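Local coordinates for 177aa long hypothetical protein (Pyrococcus horikoshii, PDB 2CQZ) that probably removes phosphate from 2'-deoxyribonucleoside 5'-phosphates, using a divalent metal ion held in an all-helical HD domain, at residues Lys56-Glu61 and Ser117-Leu122; Leu45-Val50 and Lys163-Ile168; Ile8-Thr13 and Glu74-Asp79. All blocks are in the same frame, centred on the assembly; numbering follows the deposited sequence.

Contacts 1 and 2 are neighbours on the same side of the chain's centre and touch chiefly where Leu122 packs on Leu47 and Ala48 of helix 33-53. Contact 3 lies across the centre from contact 2 and touches neither of the others. Each has a side chain about 13 Å from the nickel ion, yet their chemistry differs. Contact 1, partly buried, joins the starts of helices 60-69 and 118-140 through one carboxylate-to-backbone bond and an apolar patch, beside the N-cap of each helix. Contact 2 is a buried, purely apolar meeting of methyl groups between helices 33-53 and 166-173. Contact 3, also buried, brings one alanine against the backbone of helix 5-11, with polar groups organising its surroundings.

Contact 1 (Lys56-Glu61 and Ser117-Leu122)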
loop_
_atom_site.group_PDB
_atom_site.type_symbol
_atom_site.label_atom_id
_atom_site.label_comp_id
_atom_site.label_asym_id
_atom_site.label_seq_id
_atom_site.Cartn_x
_atom_site.Cartn_y
_atom_site.Cartn_z
ATOM N N LYS A 56 13.066 -42.436 1.637
ATOM C CA LYS A 56 13.149 -41.872 0.296
ATOM C C LYS A 56 14.340 -40.907 0.218
ATOM O O LYS A 56 14.313 -39.830 0.811
ATOM C CB LYS A 56 11.843 -41.155 -0.052
ATOM C CG LYS A 56 11.782 -40.644 -1.480
ATOM C CD LYS A 56 12.006 -41.758 -2.494
ATOM C CE LYS A 56 11.764 -41.244 -3.913
ATOM N NZ LYS A 56 12.051 -42.242 -4.979
ATOM N N ARG A 57 15.389 -41.310 -0.502
ATOM C CA ARG A 57 16.580 -40.470 -0.638
ATOM C C ARG A 57 16.380 -39.400 -1.706
ATOM O O ARG A 57 15.896 -39.691 -2.795
ATOM C CB ARG A 57 17.810 -41.304 -1.009
ATOM C CG ARG A 57 19.166 -40.646 -0.658
ATOM C CD ARG A 57 19.106 -39.130 -0.514
ATOM N NE ARG A 57 20.430 -38.520 -0.537
ATOM C CZ ARG A 57 21.211 -38.503 -1.614
ATOM N NH1 ARG A 57 20.805 -39.076 -2.748
ATOM N NH2 ARG A 57 22.373 -37.855 -1.582
ATOM N N ILE A 58 16.742 -38.161 -1.383
ATOM C CA ILE A 58 16.609 -37.043 -2.318
ATOM C C ILE A 58 17.954 -36.337 -2.532
ATOM O O ILE A 58 18.806 -36.324 -1.640
ATOM C CB ILE A 58 15.600 -35.981 -1.786
ATOM C CG1 ILE A 58 14.186 -36.588 -1.723
ATOM C CG2 ILE A 58 15.756 -34.662 -2.582
ATOM C CD1 ILE A 58 13.233 -36.263 -2.885
ATOM N N ASP A 59 18.144 -35.779 -3.728
ATOM C CA ASP A 59 19.341 -34.998 -4.034
ATOM C C ASP A 59 18.913 -33.603 -3.550
ATOM O O ASP A 59 18.390 -32.786 -4.319
ATOM C CB ASP A 59 19.618 -34.954 -5.544
ATOM C CG ASP A 59 20.914 -34.223 -5.877
ATOM O OD1 ASP A 59 21.362 -33.389 -5.059
ATOM O OD2 ASP A 59 21.489 -34.469 -6.956
ATOM N N VAL A 60 19.112 -33.353 -2.262
ATOM C CA VAL A 60 18.718 -32.087 -1.664
ATOM C C VAL A 60 19.305 -30.873 -2.356
ATOM O O VAL A 60 18.598 -29.891 -2.585
ATOM C CB VAL A 60 19.092 -32.037 -0.178
ATOM C CG1 VAL A 60 18.661 -30.697 0.420
ATOM C CG2 VAL A 60 18.420 -33.190 0.553
ATOM N N GLU A 61 20.587 -30.928 -2.696
ATOM C CA GLU A 61 21.201 -29.791 -3.362
ATOM C C GLU A 61 20.419 -29.446 -4.615
ATOM O O GLU A 61 20.041 -28.289 -4.816
ATOM C CB GLU A 61 22.652 -30.078 -3.738
ATOM C CG GLU A 61 23.394 -28.830 -4.214
ATOM C CD GLU A 61 24.826 -29.115 -4.603
ATOM O OE1 GLU A 61 25.562 -29.723 -3.788
ATOM O OE2 GLU A 61 25.212 -28.720 -5.725
ATOM N N SER A 117 11.546 -36.861 -11.950
ATOM C CA SER A 117 12.474 -37.190 -10.874
ATOM C C SER A 117 11.910 -36.834 -9.503
ATOM O O SER A 117 11.005 -36.011 -9.387
ATOM C CB SER A 117 13.810 -36.462 -11.084
ATOM O OG SER A 117 13.703 -35.072 -10.810
ATOM N N PRO A 118 12.435 -37.462 -8.444
ATOM C CA PRO A 118 11.987 -37.212 -7.070
ATOM C C PRO A 118 12.117 -35.728 -6.719
ATOM O O PRO A 118 11.214 -35.139 -6.130
ATOM C CB PRO A 118 12.931 -38.074 -6.238
ATOM C CG PRO A 118 13.269 -39.180 -7.160
ATOM C CD PRO A 118 13.495 -38.479 -8.463
ATOM N N GLU A 119 13.246 -35.129 -7.091
ATOM C CA GLU A 119 13.475 -33.725 -6.807
ATOM C C GLU A 119 12.443 -32.851 -7.502
ATOM O O GLU A 119 11.856 -31.957 -6.876
ATOM C CB GLU A 119 14.877 -33.304 -7.251
ATOM C CG GLU A 119 16.019 -34.034 -6.553
ATOM C CD GLU A 119 16.055 -35.510 -6.895
ATOM O OE1 GLU A 119 15.756 -35.857 -8.061
ATOM O OE2 GLU A 119 16.392 -36.320 -6.008
ATOM N N ALA A 120 12.224 -33.108 -8.793
ATOM C CA ALA A 120 11.269 -32.329 -9.586
ATOM C C ALA A 120 9.862 -32.381 -9.022
ATOM O O ALA A 120 9.131 -31.390 -9.068
ATOM C CB ALA A 120 11.258 -32.812 -11.035
ATOM N N GLN A 121 9.475 -33.535 -8.493
ATOM C CA GLN A 121 8.138 -33.678 -7.926
ATOM C C GLN A 121 8.053 -32.994 -6.580
ATOM O O GLN A 121 7.031 -32.397 -6.249
ATOM C CB GLN A 121 7.769 -35.155 -7.801
ATOM C CG GLN A 121 7.067 -35.693 -9.042
ATOM C CD GLN A 121 6.884 -37.198 -9.017
ATOM O OE1 GLN A 121 6.700 -37.809 -7.956
ATOM N NE2 GLN A 121 6.911 -37.807 -10.198
ATOM N N LEU A 122 9.137 -33.074 -5.816
ATOM C CA LEU A 122 9.217 -32.440 -4.509
ATOM C C LEU A 122 9.006 -30.926 -4.635
ATOM O O LEU A 122 8.226 -30.322 -3.889
ATOM C CB LEU A 122 10.590 -32.702 -3.896
ATOM C CG LEU A 122 10.895 -31.955 -2.594
ATOM C CD1 LEU A 122 9.893 -32.378 -1.538
ATOM C CD2 LEU A 122 12.319 -32.254 -2.137
#
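A buried carboxylate bonded through its anti lone pair is the unusual element here: Glu119 OE2 accepts from Asp59 N at 2.9 Å, with an N-H...O angle of 168°. The setting is a meeting of two helix starts in the HD domain, each with its own N-cap. Asp59 caps helix 60-69, its OD1 taking the backbone N of Lys62, while Ser117 OG caps helix 118-140 by accepting from Ala120 N at 3.2 Å. The two helix N-termini probably favour the charged form of Glu119. Its chi1 (-61°, CG anti to the carbonyl carbon) puts Glu119 CG 3.5 Å from Asp59 O, and the bend at chi2 (66°) then turns the carboxylate so that OE2 meets Asp59 N.

Next to the polar bond lies an apolar layer. Ile58 and Pro118 run antiparallel alongside one another, and Ile58 CD1 rests 3.8 Å from Pro118 CB. The same methyl reaches Leu122 CD2 at 4.2 Å, while Leu51 of helix 33-53 also packs on Ile58. Lys56, bent at its own chi2, lies crosswise over the proline, with Lys56 CE 4.1 Å from Pro118 CB and the ammonium Lys56 NZ 4.0 Å from Pro118 CG.

Contact 2 (Leu45-Val50 and Lys163-Ile168); sequences LVLADV and KYLEDI
Leu47 shows how one branched side chain can serve two neighbours at once. Its CB faces helix 118-140, where the CD1 methyl of Leu122 packs on it. CG stands anti to the carbonyl carbon (chi1 -69°) and acts as the fork that divides the two methyls. With chi2 at -179°, CD1 carries the chain on in its extended direction and settles between two leucines, Leu122 on one hand and Leu165 on the other, with Leu47 CD1 4.3 Å from Leu165 CD1. The other methyl does the central work. Leu47 CD2 touches Ile168 CD1 at 4.0 Å and Leu165 CD2 at 4.1 Å, and since Leu165 CD2 and Ile168 CD1 are themselves 4.0 Å apart, the three methyls form a nearly equilateral triangle. Both partners meet the leucine at a slant.

Val50, one turn further along helix 33-53, closes the group from its other end. Val50 CG1 is 4.3 Å from Leu165 CD2, and that same CG1 reaches Ile168 CD1 at an equal separation. Thus an i, i+3 pair on one segment meets an i, i+3 pair on the other, and no hydrogen bond crosses between them. The backbones stay well apart, and methyl tips alone bridge the gap.

Polar support lies at the margin: Arg54 forms a salt bridge to Asp167 and donates to Tyr164 O, tying the start of helix 166-173 to the chain just beyond helix 33-53. Ile168 also packs on Ile5 of the second subunit, while Ile125 and Leu129 complete the surroundings of Leu47. The result is ordinary helix-to-helix hydrophobic packing of an all-helical HD domain, in which the C-terminal helix closes over the long helix that carries the metal ligand His36.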
loop_
_atom_site.group_PDB
_atom_site.type_symbol
_atom_site.label_atom_id
_atom_site.label_comp_id
_atom_site.label_asym_id
_atom_site.label_seq_id
_atom_site.Cartn_x
_atom_site.Cartn_y
_atom_site.Cartn_z
ATOM N N LEU A 45 12.865 -27.695 1.674
ATOM C CA LEU A 45 13.836 -28.090 2.685
ATOM C C LEU A 45 13.191 -28.994 3.729
ATOM O O LEU A 45 13.656 -30.104 3.999
ATOM C CB LEU A 45 14.427 -26.846 3.366
ATOM C CG LEU A 45 15.404 -27.089 4.522
ATOM C CD1 LEU A 45 16.507 -28.054 4.097
ATOM C CD2 LEU A 45 15.990 -25.765 4.965
ATOM N N VAL A 46 12.110 -28.503 4.316
ATOM C CA VAL A 46 11.381 -29.240 5.338
ATOM C C VAL A 46 10.937 -30.630 4.876
ATOM O O VAL A 46 11.154 -31.618 5.588
ATOM C CB VAL A 46 10.165 -28.419 5.798
ATOM C CG1 VAL A 46 9.281 -29.240 6.718
ATOM C CG2 VAL A 46 10.658 -27.186 6.529
ATOM N N LEU A 47 10.317 -30.704 3.696
ATOM C CA LEU A 47 9.860 -31.986 3.158
ATOM C C LEU A 47 11.027 -32.912 2.855
ATOM O O LEU A 47 10.958 -34.108 3.119
ATOM C CB LEU A 47 9.033 -31.786 1.886
ATOM C CG LEU A 47 7.659 -31.139 2.062
ATOM C CD1 LEU A 47 6.974 -31.031 0.711
ATOM C CD2 LEU A 47 6.816 -31.965 3.018
ATOM N N ALA A 48 12.103 -32.361 2.302
ATOM C CA ALA A 48 13.274 -33.166 1.984
ATOM C C ALA A 48 13.740 -33.947 3.208
ATOM O O ALA A 48 14.091 -35.116 3.094
ATOM C CB ALA A 48 14.392 -32.279 1.468
ATOM N N ASP A 49 13.746 -33.303 4.373
ATOM C CA ASP A 49 14.151 -33.960 5.611
ATOM C C ASP A 49 13.155 -35.065 5.979
ATOM O O ASP A 49 13.555 -36.151 6.395
ATOM C CB ASP A 49 14.248 -32.942 6.754
ATOM C CG ASP A 49 15.401 -31.956 6.566
ATOM O OD1 ASP A 49 15.486 -30.959 7.330
ATOM O OD2 ASP A 49 16.232 -32.178 5.656
ATOM N N VAL A 50 11.859 -34.792 5.828
ATOM C CA VAL A 50 10.854 -35.798 6.140
ATOM C C VAL A 50 11.097 -37.005 5.247
ATOM O O VAL A 50 11.119 -38.143 5.724
ATOM C CB VAL A 50 9.428 -35.270 5.900
ATOM C CG1 VAL A 50 8.420 -36.401 6.038
ATOM C CG2 VAL A 50 9.112 -34.184 6.898
ATOM N N LYS A 163 2.980 -40.153 -2.176
ATOM C CA LYS A 163 2.784 -41.404 -1.460
ATOM C C LYS A 163 3.477 -41.362 -0.085
ATOM O O LYS A 163 2.953 -41.885 0.903
ATOM C CB LYS A 163 3.346 -42.541 -2.326
ATOM C CG LYS A 163 4.156 -43.585 -1.570
ATOM C CD LYS A 163 4.883 -44.556 -2.504
ATOM C CE LYS A 163 5.712 -45.557 -1.691
ATOM N NZ LYS A 163 6.375 -46.612 -2.512
ATOM N N TYR A 164 4.651 -40.733 -0.025
ATOM C CA TYR A 164 5.414 -40.617 1.219
ATOM C C TYR A 164 4.959 -39.456 2.108
ATOM O O TYR A 164 5.474 -39.294 3.220
ATOM C CB TYR A 164 6.894 -40.415 0.905
ATOM C CG TYR A 164 7.535 -41.531 0.126
ATOM C CD1 TYR A 164 8.077 -42.642 0.775
ATOM C CD2 TYR A 164 7.625 -41.466 -1.262
ATOM C CE1 TYR A 164 8.703 -43.662 0.056
ATOM C CE2 TYR A 164 8.243 -42.477 -1.996
ATOM C CZ TYR A 164 8.785 -43.572 -1.333
ATOM O OH TYR A 164 9.432 -44.554 -2.056
ATOM N N LEU A 165 3.998 -38.660 1.628
ATOM C CA LEU A 165 3.523 -37.485 2.370
ATOM C C LEU A 165 2.033 -37.409 2.671
ATOM O O LEU A 165 1.520 -36.337 3.005
ATOM C CB LEU A 165 3.905 -36.225 1.607
ATOM C CG LEU A 165 5.352 -36.129 1.142
ATOM C CD1 LEU A 165 5.465 -34.984 0.164
ATOM C CD2 LEU A 165 6.270 -35.941 2.339
ATOM N N GLU A 166 1.331 -38.524 2.534
ATOM C CA GLU A 166 -0.113 -38.565 2.789
ATOM C C GLU A 166 -0.565 -37.868 4.095
ATOM O O GLU A 166 -1.459 -37.002 4.094
ATOM C CB GLU A 166 -0.560 -40.030 2.800
ATOM C CG GLU A 166 -1.848 -40.298 3.564
ATOM C CD GLU A 166 -2.076 -41.780 3.816
ATOM O OE1 GLU A 166 -1.115 -42.566 3.655
ATOM O OE2 GLU A 166 -3.211 -42.162 4.187
ATOM N N ASP A 167 0.061 -38.247 5.204
ATOM C CA ASP A 167 -0.277 -37.680 6.501
ATOM C C ASP A 167 -0.280 -36.160 6.462
ATOM O O ASP A 167 -1.194 -35.506 6.981
ATOM C CB ASP A 167 0.715 -38.166 7.559
ATOM C CG ASP A 167 2.151 -37.750 7.252
ATOM O OD1 ASP A 167 2.541 -37.798 6.066
ATOM O OD2 ASP A 167 2.893 -37.388 8.194
ATOM N N ILE A 168 0.754 -35.595 5.852
ATOM C CA ILE A 168 0.885 -34.150 5.751
ATOM C C ILE A 168 -0.201 -33.526 4.872
ATOM O O ILE A 168 -0.800 -32.514 5.234
ATOM C CB ILE A 168 2.267 -33.786 5.187
ATOM C CG1 ILE A 168 3.356 -34.324 6.121
ATOM C CG2 ILE A 168 2.373 -32.287 5.010
ATOM C CD1 ILE A 168 4.759 -34.181 5.585
#

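Contact 3 (Ile8-Thr13 and Glu74-Asp79)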
loop_
_atom_site.group_PDB
_atom_site.type_symbol
_atom_site.label_atom_id
_atom_site.label_comp_id
_atom_site.label_asym_id
_atom_site.label_seq_id
_atom_site.Cartn_x
_atom_site.Cartn_y
_atom_site.Cartn_z
ATOM N N ILE A 8 21.817 -10.546 -10.930
ATOM C CA ILE A 8 21.202 -10.450 -9.613
ATOM C C ILE A 8 20.158 -9.326 -9.556
ATOM O O ILE A 8 19.081 -9.496 -8.994
ATOM C CB ILE A 8 22.276 -10.228 -8.530
ATOM C CG1 ILE A 8 23.250 -11.407 -8.530
ATOM C CG2 ILE A 8 21.615 -10.085 -7.174
ATOM C CD1 ILE A 8 24.418 -11.245 -7.615
ATOM N N LEU A 9 20.468 -8.188 -10.158
ATOM C CA LEU A 9 19.543 -7.063 -10.158
ATOM C C LEU A 9 18.280 -7.420 -10.934
ATOM O O LEU A 9 17.185 -6.956 -10.623
ATOM C CB LEU A 9 20.203 -5.834 -10.789
ATOM C CG LEU A 9 21.314 -5.121 -10.007
ATOM C CD1 LEU A 9 21.883 -3.995 -10.870
ATOM C CD2 LEU A 9 20.760 -4.569 -8.692
ATOM N N LEU A 10 18.451 -8.246 -11.955
ATOM C CA LEU A 10 17.342 -8.696 -12.778
ATOM C C LEU A 10 16.421 -9.612 -11.963
ATOM O O LEU A 10 15.194 -9.432 -11.991
ATOM C CB LEU A 10 17.856 -9.473 -13.990
ATOM C CG LEU A 10 16.732 -10.139 -14.779
ATOM C CD1 LEU A 10 15.738 -9.090 -15.222
ATOM C CD2 LEU A 10 17.298 -10.885 -15.969
ATOM N N VAL A 11 17.002 -10.594 -11.261
ATOM C CA VAL A 11 16.210 -11.536 -10.460
ATOM C C VAL A 11 15.570 -10.879 -9.243
ATOM O O VAL A 11 14.545 -11.354 -8.755
ATOM C CB VAL A 11 17.068 -12.769 -10.009
ATOM C CG1 VAL A 11 16.438 -13.478 -8.788
ATOM C CG2 VAL A 11 17.170 -13.790 -11.135
ATOM N N GLN A 12 16.163 -9.787 -8.765
ATOM C CA GLN A 12 15.592 -9.086 -7.634
ATOM C C GLN A 12 14.280 -8.418 -8.016
ATOM O O GLN A 12 13.554 -7.939 -7.150
ATOM C CB GLN A 12 16.556 -8.036 -7.083
ATOM C CG GLN A 12 17.715 -8.625 -6.272
ATOM C CD GLN A 12 18.368 -7.618 -5.339
ATOM O OE1 GLN A 12 18.603 -6.464 -5.707
ATOM N NE2 GLN A 12 18.678 -8.060 -4.128
ATOM N N THR A 13 13.978 -8.378 -9.312
ATOM C CA THR A 13 12.724 -7.787 -9.786
ATOM C C THR A 13 11.558 -8.619 -9.235
ATOM O O THR A 13 10.425 -8.148 -9.150
ATOM C CB THR A 13 12.649 -7.788 -11.327
ATOM O OG1 THR A 13 13.840 -7.208 -11.859
ATOM C CG2 THR A 13 11.470 -6.968 -11.814
ATOM N N GLU A 74 10.112 -15.561 -14.613
ATOM C CA GLU A 74 9.105 -14.541 -14.382
ATOM C C GLU A 74 9.732 -13.174 -14.133
ATOM O O GLU A 74 9.055 -12.153 -14.266
ATOM C CB GLU A 74 8.181 -14.962 -13.242
ATOM C CG GLU A 74 7.456 -16.265 -13.535
ATOM C CD GLU A 74 6.322 -16.578 -12.558
ATOM O OE1 GLU A 74 6.300 -16.012 -11.439
ATOM O OE2 GLU A 74 5.452 -17.413 -12.912
ATOM N N ALA A 75 11.026 -13.152 -13.818
ATOM C CA ALA A 75 11.732 -11.891 -13.586
ATOM C C ALA A 75 11.618 -11.007 -14.829
ATOM O O ALA A 75 11.747 -9.780 -14.760
ATOM C CB ALA A 75 13.202 -12.154 -13.262
ATOM N N ILE A 76 11.376 -11.639 -15.969
ATOM C CA ILE A 76 11.217 -10.917 -17.217
ATOM C C ILE A 76 9.774 -11.055 -17.680
ATOM O O ILE A 76 9.140 -10.080 -18.038
ATOM C CB ILE A 76 12.166 -11.486 -18.309
ATOM C CG1 ILE A 76 13.606 -11.086 -17.997
ATOM C CG2 ILE A 76 11.752 -10.998 -19.702
ATOM C CD1 ILE A 76 14.616 -11.829 -18.835
ATOM N N ILE A 77 9.250 -12.272 -17.634
ATOM C CA ILE A 77 7.878 -12.371 -18.197
ATOM C C ILE A 77 6.726 -12.075 -17.223
ATOM O O ILE A 77 5.604 -11.749 -17.603
ATOM C CB ILE A 77 7.502 -13.673 -19.026
ATOM C CG1 ILE A 77 7.472 -15.058 -18.276
ATOM C CG2 ILE A 77 8.082 -13.756 -20.422
ATOM C CD1 ILE A 77 6.644 -16.131 -19.048
ATOM N N THR A 78 6.969 -11.980 -15.913
ATOM C CA THR A 78 5.970 -11.610 -14.907
ATOM C C THR A 78 5.111 -12.857 -14.708
ATOM O O THR A 78 5.065 -13.733 -15.577
ATOM C CB THR A 78 5.038 -10.428 -15.316
ATOM O OG1 THR A 78 4.036 -10.887 -16.225
ATOM C CG2 THR A 78 5.827 -9.303 -15.949
ATOM N N ASP A 79 4.444 -12.946 -13.561
ATOM C CA ASP A 79 3.621 -14.104 -13.244
ATOM C C ASP A 79 2.290 -14.067 -13.968
ATOM O O ASP A 79 1.259 -13.777 -13.362
ATOM C CB ASP A 79 3.406 -14.174 -11.728
ATOM C CG ASP A 79 2.504 -15.320 -11.312
ATOM O OD1 ASP A 79 2.605 -16.417 -11.912
ATOM O OD2 ASP A 79 1.702 -15.127 -10.371
#
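Ala75 CB rests against backbone, lying 3.6 Å from Leu10 O and 4.2 Å from Val11 CA. Such a small side chain lets the two segments draw close, with the CA atoms of Val11 and Ala75 only 5.5 Å apart. Beside it, Leu10 and Ile76 meet at a slant. Leu10 CD1 lies against Ile76 CG1 at 4.0 Å, part-way along the isoleucine, whereas Leu10 CD2 and Ile76 CD1 meet end to end at the same separation. Leu10 turns its CG anti to the backbone N (chi1 172°), which directs CG toward Ile76, and chi2 (57°) then sets the two methyls against it. Nearby, Thr13 lays CB and CG2 alongside the Ala75 carbonyl, each 4.1 Å from Ala75 O.

The next shell explains why these groups stand where they do. Leu10 O, the atom that Ala75 CB touches, accepts twice from Thr13: from its N at 3.1 Å and from its OG1 at 2.6 Å. The hydroxyl sits above the carbonyl plane, 32° out of it. This grip fixes both the carbonyl and the rotation of the threonine, whose methyl is thereby directed to Ala75. On the other segment, a bond from Thr78 N to Glu74 O, 2.7 Å long, closes the short helix that carries Ala75. Lys90 forms salt bridges to Glu74 OE2 and Asp79 OD1, which probably offset the closeness of these two carboxylates.

Val101 packs on both Leu10 and Ile76, while Ile77 lies on Ala93 and Glu94 of helix 90-100. A second subunit brings Leu133 and Phe42 to the helix 5-11 side, and a third packs on residues 76-78. The single-turn helix 74-77 is thus held between helix 5-11 and helix 90-100, in a fold without strands.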